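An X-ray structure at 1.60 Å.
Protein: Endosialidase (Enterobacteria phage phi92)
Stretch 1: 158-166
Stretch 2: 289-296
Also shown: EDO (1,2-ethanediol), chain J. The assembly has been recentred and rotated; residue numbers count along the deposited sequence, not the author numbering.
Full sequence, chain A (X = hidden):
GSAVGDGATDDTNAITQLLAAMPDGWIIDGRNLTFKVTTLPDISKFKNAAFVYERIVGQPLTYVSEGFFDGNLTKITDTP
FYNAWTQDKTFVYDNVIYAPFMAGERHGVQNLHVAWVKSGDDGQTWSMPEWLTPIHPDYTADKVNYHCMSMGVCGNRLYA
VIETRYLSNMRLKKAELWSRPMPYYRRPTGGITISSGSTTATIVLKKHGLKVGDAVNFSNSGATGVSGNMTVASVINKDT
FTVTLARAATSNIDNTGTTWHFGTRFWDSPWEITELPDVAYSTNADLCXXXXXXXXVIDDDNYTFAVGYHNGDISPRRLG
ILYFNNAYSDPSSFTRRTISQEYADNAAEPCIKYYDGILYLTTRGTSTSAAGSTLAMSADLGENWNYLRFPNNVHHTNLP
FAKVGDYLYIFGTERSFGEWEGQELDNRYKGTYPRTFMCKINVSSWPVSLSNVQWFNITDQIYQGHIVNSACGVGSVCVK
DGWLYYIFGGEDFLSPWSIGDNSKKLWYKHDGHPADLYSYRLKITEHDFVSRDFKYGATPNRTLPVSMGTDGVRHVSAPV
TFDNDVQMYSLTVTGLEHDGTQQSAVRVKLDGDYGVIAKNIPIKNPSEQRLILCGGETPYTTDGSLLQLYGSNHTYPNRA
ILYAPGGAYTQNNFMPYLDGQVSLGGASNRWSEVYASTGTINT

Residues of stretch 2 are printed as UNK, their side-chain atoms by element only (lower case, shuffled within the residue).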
# COMPACT_ATOMS: atom_id res chain seq x y z
N LEU A 158 -6.38 -4.07 -30.09
CA LEU A 158 -7.03 -3.00 -29.35
C LEU A 158 -7.29 -1.82 -30.28
O LEU A 158 -6.38 -1.37 -30.98
CB LEU A 158 -6.08 -2.54 -28.25
CG LEU A 158 -6.67 -1.52 -27.27
CD1 LEU A 158 -7.88 -2.10 -26.46
CD2 LEU A 158 -5.58 -0.96 -26.29
N TYR A 159 -8.50 -1.27 -30.26
CA TYR A 159 -8.80 -0.06 -31.00
C TYR A 159 -9.31 0.98 -30.03
O TYR A 159 -10.07 0.66 -29.13
CB TYR A 159 -9.88 -0.34 -32.06
CG TYR A 159 -9.30 -0.94 -33.32
CD1 TYR A 159 -8.75 -0.13 -34.32
CD2 TYR A 159 -9.25 -2.33 -33.48
CE1 TYR A 159 -8.16 -0.70 -35.48
CE2 TYR A 159 -8.67 -2.92 -34.65
CZ TYR A 159 -8.12 -2.10 -35.61
OH TYR A 159 -7.56 -2.65 -36.72
N ALA A 160 -8.91 2.23 -30.22
CA ALA A 160 -9.41 3.30 -29.38
C ALA A 160 -9.52 4.57 -30.22
O ALA A 160 -8.65 4.84 -31.06
CB ALA A 160 -8.48 3.53 -28.18
N VAL A 161 -10.56 5.38 -29.99
CA VAL A 161 -10.57 6.69 -30.62
C VAL A 161 -9.99 7.63 -29.58
O VAL A 161 -10.66 7.96 -28.58
CB VAL A 161 -11.97 7.17 -31.05
CG1 VAL A 161 -11.87 8.57 -31.72
CG2 VAL A 161 -12.58 6.17 -32.03
N ILE A 162 -8.74 8.01 -29.80
CA ILE A 162 -8.03 8.89 -28.89
C ILE A 162 -8.20 10.31 -29.39
O ILE A 162 -7.75 10.67 -30.50
CB ILE A 162 -6.54 8.54 -28.79
CG1 ILE A 162 -6.38 7.11 -28.22
CG2 ILE A 162 -5.83 9.57 -27.93
CD1 ILE A 162 -7.03 6.89 -26.81
N GLU A 163 -8.91 11.09 -28.61
CA GLU A 163 -9.26 12.46 -28.98
C GLU A 163 -8.22 13.43 -28.45
O GLU A 163 -7.65 13.23 -27.38
CB GLU A 163 -10.60 12.80 -28.33
CG GLU A 163 -11.79 12.00 -28.93
CD GLU A 163 -13.11 12.33 -28.29
OE1 GLU A 163 -13.11 12.91 -27.15
OE2 GLU A 163 -14.15 11.98 -28.89
N THR A 164 -8.03 14.53 -29.18
CA THR A 164 -7.20 15.63 -28.70
C THR A 164 -8.15 16.79 -28.44
O THR A 164 -8.87 17.23 -29.37
CB THR A 164 -6.15 16.04 -29.75
OG1 THR A 164 -5.21 14.99 -29.92
CG2 THR A 164 -5.39 17.28 -29.32
N ARG A 165 -8.21 17.28 -27.20
CA ARG A 165 -9.19 18.32 -26.83
C ARG A 165 -8.47 19.51 -26.22
O ARG A 165 -7.40 19.37 -25.60
CB ARG A 165 -10.23 17.77 -25.83
CG ARG A 165 -10.85 16.41 -26.34
CD ARG A 165 -12.14 15.99 -25.58
NE ARG A 165 -13.24 16.92 -25.86
CZ ARG A 165 -14.33 16.61 -26.58
NH1 ARG A 165 -15.27 17.54 -26.78
NH2 ARG A 165 -14.50 15.37 -27.06
N TYR A 166 -9.06 20.70 -26.37
CA TYR A 166 -8.47 21.90 -25.82
C TYR A 166 -8.63 21.97 -24.30
O TYR A 166 -9.71 21.73 -23.76
CB TYR A 166 -9.12 23.14 -26.48
CG TYR A 166 -8.68 23.34 -27.91
CD1 TYR A 166 -7.42 23.85 -28.20
CD2 TYR A 166 -9.54 23.05 -28.98
CE1 TYR A 166 -7.01 24.05 -29.50
CE2 TYR A 166 -9.13 23.26 -30.31
CZ TYR A 166 -7.86 23.75 -30.54
OH TYR A 166 -7.40 23.98 -31.81
N UNK A 289 -18.38 17.15 -34.18
CA UNK A 289 -18.45 16.03 -33.23
C UNK A 289 -18.14 16.55 -31.84
O UNK A 289 -17.11 17.19 -31.61
c UNK A 289 -17.48 14.89 -33.62
c UNK A 289 -17.86 14.31 -34.99
c UNK A 289 -17.48 13.72 -32.54
N UNK A 290 -19.05 16.30 -30.93
CA UNK A 290 -18.84 16.71 -29.54
C UNK A 290 -18.03 15.63 -28.84
O UNK A 290 -17.03 15.91 -28.18
c UNK A 290 -20.00 17.32 -27.38
o UNK A 290 -20.89 17.97 -29.48
c UNK A 290 -20.18 16.90 -28.84
N UNK A 291 -18.48 14.39 -28.99
CA UNK A 291 -17.79 13.24 -28.38
C UNK A 291 -17.95 12.03 -29.23
O UNK A 291 -19.02 11.82 -29.81
c UNK A 291 -18.37 12.87 -26.97
o UNK A 291 -18.35 14.03 -23.50
o UNK A 291 -19.85 12.95 -24.62
c UNK A 291 -18.80 13.60 -24.58
c UNK A 291 -18.04 13.87 -25.88
N UNK A 292 -16.89 11.23 -29.32
CA UNK A 292 -16.99 9.82 -29.73
C UNK A 292 -17.10 8.97 -28.46
O UNK A 292 -16.47 9.28 -27.43
c UNK A 292 -15.78 9.36 -30.58
o UNK A 292 -14.55 9.56 -29.89
c UNK A 292 -15.70 10.17 -31.93
N UNK A 293 -17.90 7.91 -28.55
CA UNK A 293 -18.38 7.26 -27.32
C UNK A 293 -18.94 5.90 -27.66
O UNK A 293 -19.81 5.79 -28.56
c UNK A 293 -21.59 6.45 -24.25
c UNK A 293 -20.10 7.58 -25.44
n UNK A 293 -21.20 6.75 -25.49
c UNK A 293 -19.47 8.15 -26.68
n UNK A 293 -20.79 7.07 -23.41
c UNK A 293 -19.84 7.77 -24.12
N UNK A 294 -18.42 4.84 -27.01
CA UNK A 294 -18.89 3.46 -27.21
C UNK A 294 -18.28 2.84 -28.47
O UNK A 294 -17.85 3.55 -29.41
c UNK A 294 -20.44 3.37 -27.22
o UNK A 294 -20.89 2.06 -26.90
N UNK A 295 -18.26 1.52 -28.48
CA UNK A 295 -17.55 0.77 -29.52
C UNK A 295 -18.23 -0.57 -29.62
O UNK A 295 -18.51 -1.22 -28.60
c UNK A 295 -14.37 -2.38 -30.79
c UNK A 295 -15.26 -0.23 -30.06
c UNK A 295 -14.58 0.40 -31.10
c UNK A 295 -15.17 -1.60 -29.91
c UNK A 295 -13.69 -1.74 -31.84
c UNK A 295 -16.08 0.58 -29.10
c UNK A 295 -13.79 -0.35 -32.00
N UNK A 296 -18.47 -1.06 -30.84
CA UNK A 296 -18.91 -2.45 -30.94
C UNK A 296 -18.47 -3.07 -32.27
O UNK A 296 -18.42 -2.41 -33.32
c UNK A 296 -20.46 -2.58 -30.75
o UNK A 296 -20.84 -3.96 -30.66
c UNK A 296 -21.21 -1.94 -31.93
C1 EDO J . -21.15 -7.22 -27.58
O1 EDO J . -19.97 -7.28 -26.77
C2 EDO J . -20.84 -6.61 -28.95
O2 EDO J . -19.72 -5.70 -28.88
O HOH W 1 -13.20 8.47 -27.72
O HOH W 2 -15.30 11.52 -26.14

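Position 289 has three side-chain carbons, one at CB carrying the other two, and touches nothing on stretch 1. This compact branch is valine; Val 289 lies in the loop before the strand, and its all-carbon branch suits a buried position.

At position 290, CB carries one oxygen and one carbon, and the side chain points away from stretch 1; the backbone O makes the contact, 2.8 Å from both NH1 and NH2 of Arg 165. The branch is threonine. O of Thr 290 accepts hydrogen bonds from both nitrogens at the edge of the guanidinium, near its plane, while its partly exposed OG1 is hydrogen-bonded elsewhere in the structure.

Position 291 has three carbons in a row, the third carrying two oxygens; a stem carbon lies 4.0 Å from NH2 of Arg 165. This is glutamate. Glu 291 opens the strand with its side chain sideways to stretch 1, so the aliphatic stem, not the acid, meets the guanidinium.

At position 292, CB again bears one oxygen and one carbon. The oxygen lies 2.6 Å from OE2 of Glu 163 and 3.4 Å from CG1 of Val 161. This is threonine, small enough to fit between the strands and able to donate from its hydroxyl. In Thr 292, OG1 and N (2.9 Å from OE2) both donate to OE2 of Glu 163.

Position 293 carries one carbon and then a five-membered ring of three carbons and two nitrogens, pointing away from stretch 1. This is histidine; both ring nitrogens of His 293 are hydrogen-bonded elsewhere.

Position 294 has one carbon and one oxygen, out of reach of stretch 1: serine. The buried OG of Ser 294 is satisfied by hydrogen bonding elsewhere.

Position 295 has one carbon followed by a ring of six carbons without a hydroxyl, and a ring carbon lies 3.9 Å from CB of Tyr 159. This is phenylalanine; Phe 295 points toward stretch 1, its all-carbon ring suited to apolar contact in a buried place.

Position 296 repeats the oxygen-and-carbon branch and does not reach stretch 1. It is threonine; OG1 of Thr 296 hydrogen-bonds O2 of the ethanediol at 2.7 Å.

The two strands run nearly antiparallel, at 165°, with axes 8.4 Å apart, and side chains and water bridge the gap. Arg 165 NH2 forms a salt bridge with Glu 163 OE1 (2.8 Å), tying together the two charged residues that grip stretch 2. One water donates to Val 161 O and Thr 292 OG1, another to Glu 163 OE1 and Thr 292 O. Polar bonds thus hold one end, and apolar packing the other.

Stretch 2 (289-296) VTETHSFT
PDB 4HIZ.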